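Local atomic coordinates of hypothetical protein Atu0120 (Agrobacterium tumefaciens, PDB entry 2I6H), a protein that is of unknown function but belongs to the bacterial DUF924 family and folds into an all-helical protein without beta strands. Residues L30-A41 against F53-A64. Numbering follows the deposited sequence.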
loop_
_atom_site.group_PDB
_atom_site.type_symbol
_atom_site.label_atom_id
_atom_site.label_comp_id
_atom_site.label_asym_id
_atom_site.label_seq_id
_atom_site.Cartn_x
_atom_site.Cartn_y
_atom_site.Cartn_z
ATOM N N LEU A 30 7.930 18.247 -22.660
ATOM C CA LEU A 30 6.663 17.619 -22.285
ATOM C C LEU A 30 6.897 16.413 -21.364
ATOM O O LEU A 30 6.158 16.230 -20.388
ATOM C CB LEU A 30 5.900 17.201 -23.548
ATOM C CG LEU A 30 4.497 16.576 -23.312
ATOM C CD1 LEU A 30 3.528 17.574 -22.652
ATOM C CD2 LEU A 30 3.974 16.138 -24.679
ATOM N N ALA A 31 7.881 15.574 -21.687
ATOM C CA ALA A 31 8.140 14.402 -20.831
ATOM C C ALA A 31 8.534 14.847 -19.409
ATOM O O ALA A 31 8.042 14.307 -18.404
ATOM C CB ALA A 31 9.239 13.493 -21.459
ATOM N N ALA A 32 9.399 15.847 -19.333
ATOM C CA ALA A 32 9.842 16.369 -18.032
ATOM C C ALA A 32 8.665 17.006 -17.277
ATOM O O ALA A 32 8.555 16.876 -16.052
ATOM C CB ALA A 32 10.977 17.377 -18.212
ATOM N N ASP A 33 7.824 17.730 -18.003
ATOM C CA ASP A 33 6.587 18.297 -17.410
ATOM C C ASP A 33 5.714 17.227 -16.786
ATOM O O ASP A 33 5.137 17.464 -15.722
ATOM C CB ASP A 33 5.740 19.065 -18.455
ATOM C CG ASP A 33 6.392 20.370 -18.929
ATOM O OD1 ASP A 33 7.380 20.816 -18.311
ATOM O OD2 ASP A 33 5.882 20.943 -19.935
ATOM N N ILE A 34 5.542 16.080 -17.468
ATOM C CA ILE A 34 4.654 15.017 -16.962
ATOM C C ILE A 34 5.239 14.503 -15.643
ATOM O O ILE A 34 4.524 14.352 -14.628
ATOM C CB ILE A 34 4.484 13.883 -18.019
ATOM C CG1 ILE A 34 3.622 14.414 -19.185
ATOM C CG2 ILE A 34 3.924 12.614 -17.380
ATOM C CD1 ILE A 34 3.790 13.579 -20.482
ATOM N N VAL A 35 6.542 14.238 -15.665
ATOM C CA VAL A 35 7.207 13.688 -14.488
ATOM C C VAL A 35 7.152 14.696 -13.326
ATOM O O VAL A 35 6.796 14.324 -12.191
ATOM C CB VAL A 35 8.654 13.215 -14.803
ATOM C CG1 VAL A 35 9.370 12.773 -13.482
ATOM C CG2 VAL A 35 8.613 12.020 -15.826
ATOM N N ASP A 36 7.451 15.963 -13.619
ATOM C CA ASP A 36 7.346 17.048 -12.603
ATOM C C ASP A 36 5.934 17.115 -11.978
ATOM O O ASP A 36 5.769 17.246 -10.771
ATOM C CB ASP A 36 7.668 18.391 -13.251
ATOM C CG ASP A 36 9.151 18.625 -13.414
ATOM O OD1 ASP A 36 9.950 17.793 -12.920
ATOM O OD2 ASP A 36 9.502 19.646 -14.032
ATOM N N PHE A 37 4.922 17.083 -12.833
ATOM C CA PHE A 37 3.524 17.058 -12.383
ATOM C C PHE A 37 3.266 15.863 -11.419
ATOM O O PHE A 37 2.644 16.017 -10.366
ATOM C CB PHE A 37 2.624 16.950 -13.618
ATOM C CG PHE A 37 1.180 16.577 -13.307
ATOM C CD1 PHE A 37 0.218 17.556 -13.052
ATOM C CD2 PHE A 37 0.779 15.238 -13.312
ATOM C CE1 PHE A 37 -1.122 17.188 -12.778
ATOM C CE2 PHE A 37 -0.563 14.871 -13.027
ATOM C CZ PHE A 37 -1.494 15.844 -12.768
ATOM N N TRP A 38 3.727 14.683 -11.818
ATOM C CA TRP A 38 3.544 13.468 -11.000
ATOM C C TRP A 38 4.247 13.611 -9.631
ATOM O O TRP A 38 3.650 13.283 -8.558
ATOM C CB TRP A 38 4.056 12.263 -11.761
ATOM C CG TRP A 38 3.449 10.907 -11.265
ATOM C CD1 TRP A 38 4.103 9.909 -10.600
ATOM C CD2 TRP A 38 2.089 10.479 -11.394
ATOM N NE1 TRP A 38 3.243 8.872 -10.312
ATOM C CE2 TRP A 38 2.001 9.186 -10.799
ATOM C CE3 TRP A 38 0.937 11.051 -11.970
ATOM C CZ2 TRP A 38 0.805 8.465 -10.738
ATOM C CZ3 TRP A 38 -0.257 10.319 -11.931
ATOM C CH2 TRP A 38 -0.308 9.036 -11.324
ATOM N N LYS A 39 5.500 14.065 -9.652
ATOM C CA LYS A 39 6.273 14.200 -8.404
ATOM C C LYS A 39 5.598 15.207 -7.465
ATOM O O LYS A 39 5.438 14.968 -6.257
ATOM C CB LYS A 39 7.712 14.604 -8.728
ATOM C CG LYS A 39 8.545 13.463 -9.415
ATOM C CD LYS A 39 9.975 14.027 -9.642
ATOM C CE LYS A 39 10.906 13.081 -10.345
ATOM N NZ LYS A 39 12.238 13.729 -10.796
ATOM N N LYS A 40 5.130 16.310 -8.041
ATOM C CA LYS A 40 4.475 17.367 -7.246
ATOM C C LYS A 40 3.188 16.861 -6.604
ATOM O O LYS A 40 2.948 17.124 -5.407
ATOM C CB LYS A 40 4.203 18.580 -8.111
ATOM C CG LYS A 40 3.765 19.815 -7.313
ATOM C CD LYS A 40 3.643 21.011 -8.276
ATOM C CE LYS A 40 3.470 22.314 -7.519
ATOM N NZ LYS A 40 2.191 22.366 -6.776
ATOM N N ALA A 41 2.393 16.091 -7.361
ATOM C CA ALA A 41 1.139 15.510 -6.863
ATOM C C ALA A 41 1.395 14.547 -5.699
ATOM O O ALA A 41 0.744 14.653 -4.656
ATOM C CB ALA A 41 0.366 14.809 -8.005
ATOM N N PHE A 53 -8.067 15.695 -8.978
ATOM C CA PHE A 53 -6.794 15.265 -9.546
ATOM C C PHE A 53 -7.035 14.657 -10.950
ATOM O O PHE A 53 -6.290 14.941 -11.892
ATOM C CB PHE A 53 -6.097 14.261 -8.631
ATOM C CG PHE A 53 -4.798 13.729 -9.215
ATOM C CD1 PHE A 53 -3.696 14.579 -9.386
ATOM C CD2 PHE A 53 -4.720 12.406 -9.655
ATOM C CE1 PHE A 53 -2.503 14.088 -9.975
ATOM C CE2 PHE A 53 -3.532 11.905 -10.215
ATOM C CZ PHE A 53 -2.428 12.754 -10.378
ATOM N N ASP A 54 -8.111 13.874 -11.097
ATOM C CA ASP A 54 -8.407 13.278 -12.407
ATOM C C ASP A 54 -8.574 14.399 -13.442
ATOM O O ASP A 54 -8.022 14.353 -14.560
ATOM C CB ASP A 54 -9.703 12.458 -12.337
ATOM C CG ASP A 54 -9.590 11.230 -11.423
ATOM O OD1 ASP A 54 -8.473 10.806 -11.067
ATOM O OD2 ASP A 54 -10.645 10.667 -11.065
ATOM N N ASN A 55 -9.351 15.409 -13.054
ATOM C CA ASN A 55 -9.618 16.595 -13.898
ATOM C C ASN A 55 -8.320 17.285 -14.284
ATOM O O ASN A 55 -8.091 17.674 -15.447
ATOM C CB ASN A 55 -10.457 17.620 -13.116
ATOM C CG ASN A 55 -11.940 17.509 -13.387
ATOM O OD1 ASN A 55 -12.497 16.429 -13.387
ATOM N ND2 ASN A 55 -12.595 18.652 -13.570
ATOM N N HIS A 56 -7.482 17.487 -13.280
ATOM C CA HIS A 56 -6.256 18.183 -13.464
ATOM C C HIS A 56 -5.316 17.430 -14.450
ATOM O O HIS A 56 -4.723 18.031 -15.364
ATOM C CB HIS A 56 -5.634 18.358 -12.061
ATOM C CG HIS A 56 -4.393 19.184 -12.033
ATOM N ND1 HIS A 56 -3.599 19.278 -10.909
ATOM C CD2 HIS A 56 -3.811 19.967 -12.980
ATOM C CE1 HIS A 56 -2.582 20.086 -11.162
ATOM N NE2 HIS A 56 -2.679 20.508 -12.415
ATOM N N PHE A 57 -5.173 16.129 -14.232
ATOM C CA PHE A 57 -4.314 15.265 -15.058
ATOM C C PHE A 57 -4.844 15.339 -16.500
ATOM O O PHE A 57 -4.092 15.508 -17.453
ATOM C CB PHE A 57 -4.417 13.856 -14.474
ATOM C CG PHE A 57 -3.327 12.902 -14.886
ATOM C CD1 PHE A 57 -2.255 13.296 -15.704
ATOM C CD2 PHE A 57 -3.389 11.571 -14.428
ATOM C CE1 PHE A 57 -1.257 12.368 -16.084
ATOM C CE2 PHE A 57 -2.406 10.661 -14.791
ATOM C CZ PHE A 57 -1.340 11.061 -15.629
ATOM N N HIS A 58 -6.153 15.256 -16.650
ATOM C CA HIS A 58 -6.753 15.323 -17.992
ATOM C C HIS A 58 -6.523 16.692 -18.686
ATOM O O HIS A 58 -6.154 16.742 -19.881
ATOM C CB HIS A 58 -8.250 15.023 -17.897
ATOM C CG HIS A 58 -8.930 14.949 -19.223
ATOM N ND1 HIS A 58 -9.375 16.071 -19.889
ATOM C CD2 HIS A 58 -9.215 13.887 -20.026
ATOM C CE1 HIS A 58 -9.935 15.702 -21.035
ATOM N NE2 HIS A 58 -9.842 14.383 -21.141
ATOM N N ASP A 59 -6.741 17.787 -17.941
ATOM C CA ASP A 59 -6.507 19.129 -18.473
ATOM C C ASP A 59 -5.080 19.290 -19.005
ATOM O O ASP A 59 -4.878 19.850 -20.097
ATOM C CB ASP A 59 -6.825 20.195 -17.415
ATOM C CG ASP A 59 -6.640 21.629 -17.928
ATOM O OD1 ASP A 59 -7.062 21.949 -19.057
ATOM O OD2 ASP A 59 -6.093 22.462 -17.169
ATOM N N ARG A 60 -4.101 18.806 -18.254
ATOM C CA ARG A 60 -2.680 18.916 -18.643
ATOM C C ARG A 60 -2.321 17.999 -19.839
ATOM O O ARG A 60 -1.687 18.460 -20.801
ATOM C CB ARG A 60 -1.761 18.576 -17.453
ATOM C CG ARG A 60 -1.764 19.612 -16.295
ATOM C CD ARG A 60 -1.070 20.937 -16.589
ATOM N NE ARG A 60 0.237 20.855 -17.237
ATOM C CZ ARG A 60 1.430 20.794 -16.637
ATOM N NH1 ARG A 60 1.554 20.775 -15.312
ATOM N NH2 ARG A 60 2.532 20.763 -17.392
ATOM N N PHE A 61 -2.685 16.723 -19.742
ATOM C CA PHE A 61 -1.997 15.682 -20.512
ATOM C C PHE A 61 -2.858 14.794 -21.402
ATOM O O PHE A 61 -2.366 13.788 -21.918
ATOM C CB PHE A 61 -1.033 14.880 -19.604
ATOM C CG PHE A 61 0.002 15.744 -18.929
ATOM C CD1 PHE A 61 0.801 16.624 -19.691
ATOM C CD2 PHE A 61 0.172 15.696 -17.539
ATOM C CE1 PHE A 61 1.758 17.474 -19.076
ATOM C CE2 PHE A 61 1.118 16.503 -16.900
ATOM C CZ PHE A 61 1.923 17.406 -17.672
ATOM N N ARG A 62 -4.138 15.165 -21.601
ATOM C CA ARG A 62 -4.952 14.396 -22.563
ATOM C C ARG A 62 -4.252 14.297 -23.924
ATOM O O ARG A 62 -4.147 13.210 -24.480
ATOM C CB ARG A 62 -6.374 14.965 -22.730
ATOM C CG ARG A 62 -7.197 14.200 -23.759
ATOM C CD ARG A 62 -7.129 14.901 -25.121
ATOM N NE ARG A 62 -7.914 14.166 -26.129
ATOM C CZ ARG A 62 -7.555 13.992 -27.397
ATOM N NH1 ARG A 62 -8.336 13.261 -28.197
ATOM N NH2 ARG A 62 -6.437 14.549 -27.888
ATOM N N ASP A 63 -3.773 15.423 -24.466
ATOM C CA ASP A 63 -3.137 15.393 -25.805
ATOM C C ASP A 63 -1.910 14.486 -25.825
ATOM O O ASP A 63 -1.700 13.741 -26.790
ATOM C CB ASP A 63 -2.779 16.811 -26.286
ATOM C CG ASP A 63 -3.997 17.596 -26.708
ATOM O OD1 ASP A 63 -5.098 16.989 -26.875
ATOM O OD2 ASP A 63 -3.869 18.833 -26.850
ATOM N N ALA A 64 -1.112 14.573 -24.755
ATOM C CA ALA A 64 0.071 13.737 -24.606
ATOM C C ALA A 64 -0.310 12.254 -24.607
ATOM O O ALA A 64 0.386 11.436 -25.261
ATOM C CB ALA A 64 0.828 14.109 -23.349
HETATM O O HOH W 1 4.586 20.000 -14.847
HETATM O O HOH W 2 3.047 20.864 -20.268
#
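With chi1 at 166°, the CG of F37 stands trans to its backbone N and the ring reaches between H56, F57, R60 and F61, whereas the CG of F61 lies trans to its carbonyl carbon (chi1 -58°), which sends that ring back among L30, D33, I34 and F37. Each phenylalanine is thus a knob in a hole of the facing helix. The F61 edge points at a face of F37 in a T-shaped pair, CE2 lying 3.6 Å from F37 CG. F37 in turn directs its own edge at the H56 imidazole, its CE1 over the ring centre. I34 CG1 sits 3.5 Å from the F61 ring centroid in a CH-pi contact, and R60 CB covers the opposite face. Deeper in, W38 CZ3 touches F53 CZ and F57 CE2, each at 3.6 Å, while W46 stacks on the indole. At the outer margin one water links D33 O to R60 NH1 and another D33 OD2 to R60 NH2, with D33 OD2 and R60 NH2 4.2 Å apart, too far for a direct salt bridge. The segment axes approach to 11.1 Å with their N-to-C directions 163° apart, an antiparallel helix pair with knobs-into-holes packing round an aromatic cluster.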